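Side-chain contacts in acyl-CoA dehydrogenase (Bacillus anthracis, PDB 3OWA), which probably catalyses the FAD-dependent alpha,beta-dehydrogenation of acyl-CoA thioesters, as in other acyl-CoA dehydrogenases: residues Asp20-Asp25 with Ala505-Val510; Ala169-Asn172 with His177-Leu180; Asp194-Tyr199 with Arg236-Glu241; Leu511-Ala516 with Leu530-Phe535. All blocks are in the same frame, centred on the assembly; numbering follows the deposited sequence.

Contact 1: Asp20-Asp25 with Ala505-Val510; sequences DEITID and AMESAV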
loop_
_atom_site.group_PDB
_atom_site.type_symbol
_atom_site.label_atom_id
_atom_site.label_comp_id
_atom_site.label_asym_id
_atom_site.label_seq_id
_atom_site.Cartn_x
_atom_site.Cartn_y
_atom_site.Cartn_z
ATOM N N ASP A 20 -12.747 5.513 30.727
ATOM C CA ASP A 20 -12.737 6.703 31.574
ATOM C C ASP A 20 -12.622 7.940 30.716
ATOM O O ASP A 20 -12.093 7.892 29.602
ATOM C CB ASP A 20 -11.574 6.657 32.573
ATOM C CG ASP A 20 -11.757 5.584 33.648
ATOM O OD1 ASP A 20 -12.918 5.263 33.997
ATOM O OD2 ASP A 20 -10.739 5.062 34.161
ATOM N N GLU A 21 -13.108 9.052 31.243
ATOM C CA GLU A 21 -13.137 10.303 30.511
ATOM C C GLU A 21 -11.796 11.013 30.729
ATOM O O GLU A 21 -11.676 11.851 31.624
ATOM C CB GLU A 21 -14.318 11.153 31.021
ATOM C CG GLU A 21 -15.104 11.895 29.953
ATOM C CD GLU A 21 -14.597 13.314 29.723
ATOM O OE1 GLU A 21 -13.371 13.499 29.519
ATOM O OE2 GLU A 21 -15.430 14.249 29.741
ATOM N N ILE A 22 -10.792 10.674 29.922
ATOM C CA ILE A 22 -9.449 11.241 30.076
ATOM C C ILE A 22 -9.438 12.749 29.812
ATOM O O ILE A 22 -10.117 13.242 28.922
ATOM C CB ILE A 22 -8.407 10.542 29.155
ATOM C CG1 ILE A 22 -8.472 9.011 29.294
ATOM C CG2 ILE A 22 -7.001 11.135 29.372
ATOM C CD1 ILE A 22 -8.097 8.427 30.654
ATOM N N THR A 23 -8.637 13.460 30.593
ATOM C CA THR A 23 -8.643 14.902 30.630
ATOM C C THR A 23 -7.355 15.472 30.019
ATOM O O THR A 23 -6.325 14.794 30.027
ATOM C CB THR A 23 -8.788 15.330 32.122
ATOM O OG1 THR A 23 -9.660 16.455 32.212
ATOM C CG2 THR A 23 -7.467 15.641 32.774
ATOM N N ILE A 24 -7.398 16.711 29.514
ATOM C CA ILE A 24 -6.193 17.339 28.909
ATOM C C ILE A 24 -4.959 17.316 29.809
ATOM O O ILE A 24 -3.827 17.222 29.326
ATOM C CB ILE A 24 -6.410 18.791 28.392
ATOM C CG1 ILE A 24 -7.103 19.677 29.440
ATOM C CG2 ILE A 24 -7.185 18.785 27.099
ATOM C CD1 ILE A 24 -6.920 21.150 29.186
ATOM N N ASP A 25 -5.186 17.398 31.120
ATOM C CA ASP A 25 -4.113 17.317 32.105
ATOM C C ASP A 25 -3.485 15.926 32.199
ATOM O O ASP A 25 -2.371 15.783 32.695
ATOM C CB ASP A 25 -4.617 17.756 33.484
ATOM C CG ASP A 25 -4.253 19.182 33.803
ATOM O OD1 ASP A 25 -5.185 19.987 34.015
ATOM O OD2 ASP A 25 -3.034 19.497 33.843
ATOM N N ALA A 505 -6.346 7.020 18.652
ATOM C CA ALA A 505 -5.833 8.099 17.809
ATOM C C ALA A 505 -6.771 9.331 17.820
ATOM O O ALA A 505 -6.304 10.478 17.923
ATOM C CB ALA A 505 -5.630 7.590 16.381
HETATM N N MSE A 506 -8.075 9.089 17.720
HETATM C CA MSE A 506 -9.083 10.176 17.763
HETATM C C MSE A 506 -8.999 10.954 19.052
HETATM O O MSE A 506 -8.930 12.172 19.035
HETATM C CB MSE A 506 -10.497 9.618 17.651
HETATM C CG MSE A 506 -10.888 9.148 16.281
HETATM SE SE MSE A 506 -12.650 8.366 16.358
HETATM C CE MSE A 506 -13.674 9.931 16.842
ATOM N N GLU A 507 -9.026 10.251 20.181
ATOM C CA GLU A 507 -8.959 10.913 21.493
ATOM C C GLU A 507 -7.654 11.688 21.688
ATOM O O GLU A 507 -7.648 12.795 22.231
ATOM C CB GLU A 507 -9.155 9.889 22.614
ATOM C CG GLU A 507 -9.130 10.496 24.017
ATOM C CD GLU A 507 -9.228 9.456 25.157
ATOM O OE1 GLU A 507 -10.091 9.630 26.050
ATOM O OE2 GLU A 507 -8.446 8.471 25.179
ATOM N N SER A 508 -6.540 11.100 21.251
ATOM C CA SER A 508 -5.229 11.757 21.335
ATOM C C SER A 508 -5.213 13.062 20.551
ATOM O O SER A 508 -4.704 14.075 21.046
ATOM C CB SER A 508 -4.101 10.844 20.839
ATOM O OG SER A 508 -3.980 9.662 21.618
ATOM N N ALA A 509 -5.758 13.030 19.334
ATOM C CA ALA A 509 -5.885 14.221 18.516
ATOM C C ALA A 509 -6.815 15.261 19.187
ATOM O O ALA A 509 -6.476 16.453 19.249
ATOM C CB ALA A 509 -6.362 13.875 17.090
ATOM N N VAL A 510 -7.961 14.810 19.702
ATOM C CA VAL A 510 -8.923 15.734 20.341
ATOM C C VAL A 510 -8.305 16.431 21.551
ATOM O O VAL A 510 -8.352 17.659 21.665
ATOM C CB VAL A 510 -10.234 15.039 20.755
ATOM C CG1 VAL A 510 -11.104 15.991 21.592
ATOM C CG2 VAL A 510 -11.006 14.613 19.527
HETATM O O HOH W 1 -11.274 11.957 26.690
#

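Contact 2: Ala169-Asn172 with His177-Leu180; sequences ARLN and HYVL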
loop_
_atom_site.group_PDB
_atom_site.type_symbol
_atom_site.label_atom_id
_atom_site.label_comp_id
_atom_site.label_asym_id
_atom_site.label_seq_id
_atom_site.Cartn_x
_atom_site.Cartn_y
_atom_site.Cartn_z
ATOM N N ALA A 169 20.892 -24.894 24.536
ATOM C CA ALA A 169 21.984 -24.515 25.401
ATOM C C ALA A 169 22.148 -25.596 26.472
ATOM O O ALA A 169 21.166 -26.000 27.143
ATOM C CB ALA A 169 21.754 -23.146 26.028
ATOM N N ARG A 170 23.366 -26.059 26.645
ATOM C CA ARG A 170 23.661 -27.120 27.578
ATOM C C ARG A 170 24.934 -26.821 28.323
ATOM O O ARG A 170 25.918 -26.491 27.739
ATOM C CB ARG A 170 23.788 -28.441 26.854
ATOM C CG ARG A 170 24.893 -29.303 27.401
ATOM C CD ARG A 170 25.469 -30.273 26.389
ATOM N NE ARG A 170 26.905 -30.113 26.169
ATOM C CZ ARG A 170 27.467 -30.099 24.971
ATOM N NH1 ARG A 170 28.764 -29.970 24.848
ATOM N NH2 ARG A 170 26.726 -30.219 23.892
ATOM N N LEU A 171 24.884 -26.860 29.637
ATOM C CA LEU A 171 26.033 -26.654 30.500
ATOM C C LEU A 171 27.083 -27.724 30.231
ATOM O O LEU A 171 26.760 -28.918 30.224
ATOM C CB LEU A 171 25.591 -26.694 31.966
ATOM C CG LEU A 171 26.445 -25.971 33.005
ATOM C CD1 LEU A 171 26.626 -24.489 32.656
ATOM C CD2 LEU A 171 25.828 -26.147 34.392
ATOM N N ASN A 172 28.328 -27.295 29.989
ATOM C CA ASN A 172 29.429 -28.212 29.699
ATOM C C ASN A 172 29.776 -29.077 30.936
ATOM O O ASN A 172 29.326 -28.766 32.035
ATOM C CB ASN A 172 30.668 -27.463 29.171
ATOM C CG ASN A 172 31.263 -26.478 30.184
ATOM O OD1 ASN A 172 30.834 -26.385 31.329
ATOM N ND2 ASN A 172 32.282 -25.739 29.745
ATOM N N HIS A 177 30.458 -23.105 31.331
ATOM C CA HIS A 177 29.957 -22.465 30.104
ATOM C C HIS A 177 28.737 -23.196 29.589
ATOM O O HIS A 177 28.691 -24.428 29.664
ATOM C CB HIS A 177 30.997 -22.525 28.986
ATOM C CG HIS A 177 32.219 -21.712 29.244
ATOM N ND1 HIS A 177 33.221 -22.133 30.088
ATOM C CD2 HIS A 177 32.615 -20.513 28.752
ATOM C CE1 HIS A 177 34.173 -21.216 30.126
ATOM N NE2 HIS A 177 33.831 -20.224 29.322
ATOM N N TYR A 178 27.779 -22.434 29.056
ATOM C CA TYR A 178 26.710 -22.997 28.235
ATOM C C TYR A 178 27.238 -23.196 26.831
ATOM O O TYR A 178 27.963 -22.337 26.327
ATOM C CB TYR A 178 25.479 -22.070 28.210
ATOM C CG TYR A 178 24.715 -22.149 29.507
ATOM C CD1 TYR A 178 23.845 -23.205 29.746
ATOM C CD2 TYR A 178 24.870 -21.153 30.498
ATOM C CE1 TYR A 178 23.129 -23.288 30.951
ATOM C CE2 TYR A 178 24.152 -21.216 31.715
ATOM C CZ TYR A 178 23.298 -22.299 31.932
ATOM O OH TYR A 178 22.579 -22.379 33.100
ATOM N N VAL A 179 26.886 -24.333 26.243
ATOM C CA VAL A 179 27.237 -24.719 24.874
ATOM C C VAL A 179 25.993 -24.512 23.994
ATOM O O VAL A 179 24.972 -25.208 24.146
ATOM C CB VAL A 179 27.751 -26.200 24.804
ATOM C CG1 VAL A 179 28.071 -26.602 23.383
ATOM C CG2 VAL A 179 29.016 -26.407 25.680
ATOM N N LEU A 180 26.047 -23.514 23.112
ATOM C CA LEU A 180 24.846 -23.154 22.316
ATOM C C LEU A 180 24.914 -23.685 20.881
ATOM O O LEU A 180 25.969 -23.584 20.210
ATOM C CB LEU A 180 24.634 -21.621 22.297
ATOM C CG LEU A 180 23.736 -21.068 23.406
ATOM C CD1 LEU A 180 24.435 -21.198 24.751
ATOM C CD2 LEU A 180 23.385 -19.581 23.121
#

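Contact 3: Asp194-Tyr199 with Arg236-Glu241; sequences DVFIVY and RTLILE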
loop_
_atom_site.group_PDB
_atom_site.type_symbol
_atom_site.label_atom_id
_atom_site.label_comp_id
_atom_site.label_asym_id
_atom_site.label_seq_id
_atom_site.Cartn_x
_atom_site.Cartn_y
_atom_site.Cartn_z
ATOM N N ASP A 194 29.173 -6.489 18.432
ATOM C CA ASP A 194 30.109 -7.155 19.342
ATOM C C ASP A 194 29.371 -8.048 20.308
ATOM O O ASP A 194 29.936 -9.012 20.841
ATOM C CB ASP A 194 30.844 -6.075 20.123
ATOM C CG ASP A 194 31.706 -5.204 19.204
ATOM O OD1 ASP A 194 32.654 -5.762 18.617
ATOM O OD2 ASP A 194 31.427 -3.988 19.019
ATOM N N VAL A 195 28.122 -7.701 20.564
ATOM C CA VAL A 195 27.353 -8.356 21.607
ATOM C C VAL A 195 25.990 -8.718 21.069
ATOM O O VAL A 195 25.314 -7.861 20.444
ATOM C CB VAL A 195 27.190 -7.407 22.811
ATOM C CG1 VAL A 195 26.234 -8.024 23.860
ATOM C CG2 VAL A 195 28.530 -7.100 23.450
ATOM N N PHE A 196 25.557 -9.956 21.302
ATOM C CA PHE A 196 24.220 -10.411 20.839
ATOM C C PHE A 196 23.412 -10.949 22.036
ATOM O O PHE A 196 23.904 -11.792 22.779
ATOM C CB PHE A 196 24.295 -11.606 19.825
ATOM C CG PHE A 196 24.986 -11.261 18.525
ATOM C CD1 PHE A 196 26.384 -11.156 18.468
ATOM C CD2 PHE A 196 24.234 -11.012 17.365
ATOM C CE1 PHE A 196 27.043 -10.820 17.293
ATOM C CE2 PHE A 196 24.868 -10.666 16.171
ATOM C CZ PHE A 196 26.285 -10.587 16.116
ATOM N N ILE A 197 22.188 -10.474 22.192
ATOM C CA ILE A 197 21.271 -11.017 23.191
ATOM C C ILE A 197 20.602 -12.191 22.507
ATOM O O ILE A 197 19.821 -11.990 21.613
ATOM C CB ILE A 197 20.191 -10.003 23.594
ATOM C CG1 ILE A 197 20.844 -8.674 24.061
ATOM C CG2 ILE A 197 19.221 -10.634 24.700
ATOM C CD1 ILE A 197 21.833 -8.773 25.243
ATOM N N VAL A 198 20.975 -13.403 22.881
ATOM C CA VAL A 198 20.505 -14.599 22.179
ATOM C C VAL A 198 19.529 -15.416 23.048
ATOM O O VAL A 198 19.790 -15.667 24.213
ATOM C CB VAL A 198 21.700 -15.507 21.871
ATOM C CG1 VAL A 198 21.238 -16.799 21.210
ATOM C CG2 VAL A 198 22.777 -14.745 21.011
ATOM N N TYR A 199 18.433 -15.895 22.475
ATOM C CA TYR A 199 17.507 -16.728 23.232
ATOM C C TYR A 199 17.688 -18.154 22.805
ATOM O O TYR A 199 17.818 -18.417 21.602
ATOM C CB TYR A 199 16.083 -16.316 22.879
ATOM C CG TYR A 199 15.673 -15.003 23.472
ATOM C CD1 TYR A 199 15.001 -14.955 24.709
ATOM C CD2 TYR A 199 15.904 -13.808 22.795
ATOM C CE1 TYR A 199 14.575 -13.735 25.251
ATOM C CE2 TYR A 199 15.485 -12.587 23.343
ATOM C CZ TYR A 199 14.825 -12.553 24.549
ATOM O OH TYR A 199 14.400 -11.310 25.035
ATOM N N ARG A 236 21.921 -10.570 8.921
ATOM C CA ARG A 236 22.520 -11.876 8.646
ATOM C C ARG A 236 21.985 -12.913 9.578
ATOM O O ARG A 236 21.363 -12.598 10.572
ATOM C CB ARG A 236 24.055 -11.862 8.869
ATOM C CG ARG A 236 24.838 -10.765 8.115
ATOM C CD ARG A 236 26.315 -10.940 8.376
ATOM N NE ARG A 236 27.081 -9.941 7.622
ATOM C CZ ARG A 236 28.398 -9.962 7.521
ATOM N NH1 ARG A 236 29.110 -10.966 8.079
ATOM N NH2 ARG A 236 29.007 -8.997 6.826
ATOM N N THR A 237 22.287 -14.176 9.301
ATOM C CA THR A 237 21.941 -15.212 10.240
ATOM C C THR A 237 23.120 -15.335 11.219
ATOM O O THR A 237 24.277 -15.313 10.792
ATOM C CB THR A 237 21.733 -16.557 9.444
ATOM O OG1 THR A 237 20.508 -16.434 8.725
ATOM C CG2 THR A 237 21.664 -17.782 10.373
ATOM N N LEU A 238 22.831 -15.460 12.512
ATOM C CA LEU A 238 23.854 -15.769 13.515
ATOM C C LEU A 238 23.986 -17.270 13.676
ATOM O O LEU A 238 23.002 -17.957 14.000
ATOM C CB LEU A 238 23.452 -15.151 14.838
ATOM C CG LEU A 238 24.429 -15.346 16.013
ATOM C CD1 LEU A 238 25.769 -14.639 15.769
ATOM C CD2 LEU A 238 23.745 -14.771 17.272
ATOM N N ILE A 239 25.182 -17.800 13.452
ATOM C CA ILE A 239 25.352 -19.281 13.447
ATOM C C ILE A 239 26.085 -19.694 14.737
ATOM O O ILE A 239 27.180 -19.179 15.044
ATOM C CB ILE A 239 26.166 -19.707 12.216
ATOM C CG1 ILE A 239 25.534 -19.135 10.902
ATOM C CG2 ILE A 239 26.430 -21.230 12.196
ATOM C CD1 ILE A 239 26.459 -19.323 9.656
ATOM N N LEU A 240 25.456 -20.573 15.513
ATOM C CA LEU A 240 26.003 -21.023 16.781
ATOM C C LEU A 240 26.353 -22.508 16.678
ATOM O O LEU A 240 25.467 -23.365 16.655
ATOM C CB LEU A 240 24.980 -20.766 17.917
ATOM C CG LEU A 240 24.532 -19.296 17.967
ATOM C CD1 LEU A 240 23.275 -19.091 18.783
ATOM C CD2 LEU A 240 25.695 -18.332 18.396
ATOM N N GLU A 241 27.638 -22.801 16.659
ATOM C CA GLU A 241 28.146 -24.186 16.505
ATOM C C GLU A 241 29.042 -24.481 17.716
ATOM O O GLU A 241 30.232 -24.088 17.771
ATOM C CB GLU A 241 28.857 -24.344 15.146
ATOM C CG GLU A 241 27.893 -24.235 13.929
ATOM C CD GLU A 241 28.618 -24.090 12.529
ATOM O OE1 GLU A 241 27.975 -24.397 11.483
ATOM O OE2 GLU A 241 29.799 -23.641 12.479
#

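Contact 4: Leu511-Ala516 with Leu530-Phe535; sequences LRTEKA and LYTEVF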
loop_
_atom_site.group_PDB
_atom_site.type_symbol
_atom_site.label_atom_id
_atom_site.label_comp_id
_atom_site.label_asym_id
_atom_site.label_seq_id
_atom_site.Cartn_x
_atom_site.Cartn_y
_atom_site.Cartn_z
ATOM N N LEU A 511 -7.700 15.632 22.428
ATOM C CA LEU A 511 -7.180 16.129 23.694
ATOM C C LEU A 511 -6.000 17.032 23.469
ATOM O O LEU A 511 -5.872 18.049 24.148
ATOM C CB LEU A 511 -6.830 14.983 24.651
ATOM C CG LEU A 511 -8.045 14.216 25.195
ATOM C CD1 LEU A 511 -7.605 13.034 26.061
ATOM C CD2 LEU A 511 -8.972 15.146 25.971
ATOM N N ARG A 512 -5.146 16.682 22.501
ATOM C CA ARG A 512 -4.000 17.536 22.176
ATOM C C ARG A 512 -4.454 18.892 21.639
ATOM O O ARG A 512 -3.893 19.940 22.007
ATOM C CB ARG A 512 -3.049 16.857 21.175
ATOM C CG ARG A 512 -1.931 17.760 20.712
ATOM C CD ARG A 512 -1.055 17.066 19.707
ATOM N NE ARG A 512 0.003 17.961 19.283
ATOM C CZ ARG A 512 0.853 17.694 18.304
ATOM N NH1 ARG A 512 0.775 16.525 17.652
ATOM N NH2 ARG A 512 1.788 18.583 17.987
ATOM N N THR A 513 -5.465 18.875 20.778
ATOM C CA THR A 513 -5.985 20.109 20.210
ATOM C C THR A 513 -6.696 20.942 21.329
ATOM O O THR A 513 -6.508 22.150 21.437
ATOM C CB THR A 513 -6.915 19.820 19.004
ATOM O OG1 THR A 513 -6.216 18.999 18.033
ATOM C CG2 THR A 513 -7.406 21.126 18.365
ATOM N N GLU A 514 -7.480 20.263 22.157
ATOM C CA GLU A 514 -8.160 20.884 23.286
ATOM C C GLU A 514 -7.153 21.544 24.220
ATOM O O GLU A 514 -7.324 22.710 24.616
ATOM C CB GLU A 514 -8.958 19.821 24.036
ATOM C CG GLU A 514 -9.944 20.382 25.050
ATOM C CD GLU A 514 -10.618 19.289 25.889
ATOM O OE1 GLU A 514 -10.877 18.180 25.345
ATOM O OE2 GLU A 514 -10.870 19.546 27.098
ATOM N N LYS A 515 -6.088 20.815 24.554
ATOM C CA LYS A 515 -5.028 21.376 25.375
ATOM C C LYS A 515 -4.374 22.617 24.749
ATOM O O LYS A 515 -4.132 23.615 25.445
ATOM C CB LYS A 515 -3.985 20.310 25.749
ATOM C CG LYS A 515 -2.680 20.919 26.258
ATOM C CD LYS A 515 -2.220 20.367 27.582
ATOM C CE LYS A 515 -2.027 18.891 27.579
ATOM N NZ LYS A 515 -1.067 18.554 28.675
ATOM N N ALA A 516 -4.111 22.561 23.446
ATOM C CA ALA A 516 -3.513 23.674 22.722
ATOM C C ALA A 516 -4.390 24.921 22.797
ATOM O O ALA A 516 -3.898 26.022 23.042
ATOM C CB ALA A 516 -3.269 23.306 21.296
ATOM N N LEU A 530 -8.556 21.669 12.390
ATOM C CA LEU A 530 -8.819 21.113 11.073
ATOM C C LEU A 530 -8.406 19.639 10.944
ATOM O O LEU A 530 -9.211 18.829 10.509
ATOM C CB LEU A 530 -8.142 21.977 9.998
ATOM C CG LEU A 530 -8.823 23.348 9.727
ATOM C CD1 LEU A 530 -7.988 24.144 8.753
ATOM C CD2 LEU A 530 -10.267 23.215 9.236
ATOM N N TYR A 531 -7.182 19.310 11.355
ATOM C CA TYR A 531 -6.704 17.918 11.326
ATOM C C TYR A 531 -7.675 17.073 12.119
ATOM O O TYR A 531 -8.063 16.004 11.687
ATOM C CB TYR A 531 -5.326 17.757 11.994
ATOM C CG TYR A 531 -4.121 18.346 11.291
ATOM C CD1 TYR A 531 -4.034 18.359 9.897
ATOM C CD2 TYR A 531 -3.052 18.853 12.028
ATOM C CE1 TYR A 531 -2.915 18.860 9.260
ATOM C CE2 TYR A 531 -1.908 19.368 11.391
ATOM C CZ TYR A 531 -1.871 19.391 10.002
ATOM O OH TYR A 531 -0.783 19.903 9.338
ATOM N N THR A 532 -8.053 17.585 13.295
ATOM C CA THR A 532 -8.918 16.875 14.237
ATOM C C THR A 532 -10.318 16.600 13.700
ATOM O O THR A 532 -10.799 15.460 13.811
ATOM C CB THR A 532 -8.968 17.619 15.594
ATOM O OG1 THR A 532 -7.636 17.695 16.098
ATOM C CG2 THR A 532 -9.821 16.868 16.611
ATOM N N GLU A 533 -10.960 17.620 13.112
ATOM C CA GLU A 533 -12.296 17.461 12.516
ATOM C C GLU A 533 -12.316 16.416 11.408
ATOM O O GLU A 533 -13.184 15.534 11.358
ATOM C CB GLU A 533 -12.773 18.801 11.952
ATOM C CG GLU A 533 -13.210 19.763 13.049
ATOM C CD GLU A 533 -13.402 21.186 12.564
ATOM O OE1 GLU A 533 -12.862 21.557 11.490
ATOM O OE2 GLU A 533 -14.108 21.941 13.269
ATOM N N VAL A 534 -11.322 16.526 10.536
ATOM C CA VAL A 534 -11.222 15.710 9.350
ATOM C C VAL A 534 -10.860 14.262 9.744
ATOM O O VAL A 534 -11.498 13.322 9.275
ATOM C CB VAL A 534 -10.164 16.352 8.392
ATOM C CG1 VAL A 534 -9.505 15.336 7.527
ATOM C CG2 VAL A 534 -10.824 17.498 7.567
ATOM N N PHE A 535 -9.873 14.095 10.621
ATOM C CA PHE A 535 -9.459 12.740 11.009
ATOM C C PHE A 535 -10.598 12.033 11.773
ATOM O O PHE A 535 -10.898 10.860 11.519
ATOM C CB PHE A 535 -8.169 12.731 11.859
ATOM C CG PHE A 535 -7.817 11.365 12.386
ATOM C CD1 PHE A 535 -7.170 10.453 11.577
ATOM C CD2 PHE A 535 -8.204 10.964 13.667
ATOM C CE1 PHE A 535 -6.874 9.167 12.033
ATOM C CE2 PHE A 535 -7.927 9.696 14.148
ATOM C CZ PHE A 535 -7.230 8.791 13.332
#

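Contact 1: Asp20-Asp25 with Ala505-Val510
Glu507 stands straight out from its helix to reach Ile22: CG lies anti to the backbone N (chi1 -179°) and the chain stays extended at chi2 (-176°), which carries the carboxylate up to the N-terminal segment. Ile22 turns its CG1 beside its own backbone N (chi1 -50°), and its side chain crosses that of Glu507 at about a right angle. The carboxylate oxygen Glu507 OE1 sits 3.6 Å from Ile22 CB and 3.7 Å from Ile22 CG1, while OE2 is farther off, 4.2 Å from the same CG1.

One polar link is a water. It donates to Ile22 O at 2.8 Å and to Glu507 OE1 at 2.7 Å, joining a loop carbonyl to the helix through both of its hydrogens. Lys468 forms a salt bridge to OE1 and also a hydrogen bond to Asp20 O, so it ties the two segments together a second time; Arg327 of helix 305-336 forms a salt bridge to OE2.

With a cationic partner on each oxygen, this buried glutamate is probably ionised, its charge balanced by Lys468 and Arg327 although Ile22 packs against it, and the loop ahead of helix 35-52 is thereby pinned to helix 490-520.

Contact 2: Ala169-Asn172 with His177-Leu180
Arg170 and Val179 form the hydrogen-bonded pair of this antiparallel beta hairpin in the middle-domain sheet, with Val179 N to Arg170 O at 2.8 Å and Arg170 N to Val179 O at 3.1 Å. Beside the turn, Asn172 N gives a straighter bond to His177 O (2.9 Å, 168° at the hydrogen), arriving nearly along the C=O axis. The Asn172 side chain adds to it: with CG between backbone N and carbonyl carbon (chi1 63°), OD1 turns back to take a weak bond from His177 N at 3.3 Å, although its stronger partner is Thr176 N in the turn itself.

Side-chain packing occupies both faces. Ala169 CB rests 3.6 Å from Leu180 CD1; on the same face one of two modelled conformers puts Leu171 CD1 over the Tyr178 ring, a CH-pi contact that is doubtful for that reason. On the other face the Arg170 chain, bent at chi3, runs alongside Val179, Arg170 NH1 3.7 Å from Val179 CG2.

Backbone bonds therefore set the register, the asparagine amide ties off the four-residue connection, and the exposed arginine lays the flat, weakly hydrated face of its guanidinium over a buried valine.

Contact 3: Asp194-Tyr199 with Arg236-Glu241
Phe196, whose ring meets Leu238 across this contact, is held through its backbone by a hydrogen bond to Val212 of strand 206-213; between the two segments themselves everything is apolar. CG of Phe196 lies beside the backbone N (chi1 -64°), and the ring presents a face to Leu238. Over the centre of that face sits Leu238 CD1, 4.0 Å from the centroid and only 9° off the normal, a well-placed CH-pi contact. The other branch lies over the same face nearer its rim, Leu238 CD2 3.8 Å from Phe196 CD2. Both methyls therefore cover one side of the ring.

Strands 195-199 and 236-240 are not bonded neighbours. The axes of these short strand segments pass 10.8 Å apart, at 70°, a steep crossing that suits opposite walls of the curled sheet forming the beta-barrel middle domain of acyl-CoA dehydrogenases. Phe196 and Val198 on one strand and Leu238 and Leu240 on the other point toward each other. Val198 CG2 reaches Leu238 CD2 at 3.9 Å, so that one leucine methyl is shared by the ring and the valine. Val198 CG1 goes the other way, 3.9 Å from Leu240 CD1, the two side chains lying alongside and pointing opposite ways. Ile187 packs on Phe196, Leu180 on Val198, and Val219 on both leucines; the phenylalanine side chain lies about 8 Å from a bound FAD.

Contact 4: Leu511-Ala516 with Leu530-Phe535
Thr513 and Thr532 meet hydroxyl to hydroxyl, their OG1 atoms 2.7 Å apart between two helices whose nearest CA atoms, those of the same two threonines, are 7.4 Å apart. This pair makes up the whole contact between the two segments. The side chains overlap, each pointing toward the other helix and carrying its oxygen to the interface.

The polar part extends beyond the pair. Both threonines set OG1 beside the backbone N and anti to the carbonyl carbon (chi1 -54° in Thr513, -59° in Thr532), a setting that lets each hydroxyl bond back to a carbonyl one turn earlier in its own helix: Thr513 to Ala509 O, Thr532 to Lys528 O. Thr513 OG1 has a further hydrogen bond with Tyr319 OH of helix 305-336. Each buried hydroxyl thus has a hydrogen-bond partner within the protein.

Van der Waals contact comes from the carbons around the oxygens. Thr532 OG1 lies 3.7 Å from Thr513 CB and 4.1 Å from its CG2, while Thr513 OG1 is 3.9 Å from Thr532 CB. Small side chains of this kind let the backbones come close, with no long chain wedged between them.

Helices 490-520 and 526-554 follow one another in the chain and run in roughly opposite senses here, a helical hairpin within the alpha-helical C-terminal part of the protein. Helix 305-336 packs against both through Tyr319, which touches Arg512 and Thr532, while helix 578-592 covers Leu530 and Val534 on the second helix.

How the contacts relate
Contacts 1, 3 and 4 are buried, whereas contact 2 is only partly so, at a hairpin, its centre about 36 Å from the centre of the chain. Contacts 1 and 4 share helix 490-520, touch each other and lie about 10 Å apart between centres; both are small and polar, one using a carboxylate, probably charged, and a water, the other paired hydroxyls. Contacts 2 and 3 belong to the curled sheet of the middle domain, on the opposite side of the chain's centre. There, contact 2 joins bonded strand neighbours while contact 3 joins strands on opposite walls through apolar side chains alone, and the two touch where Leu180 O meets Leu240 CB.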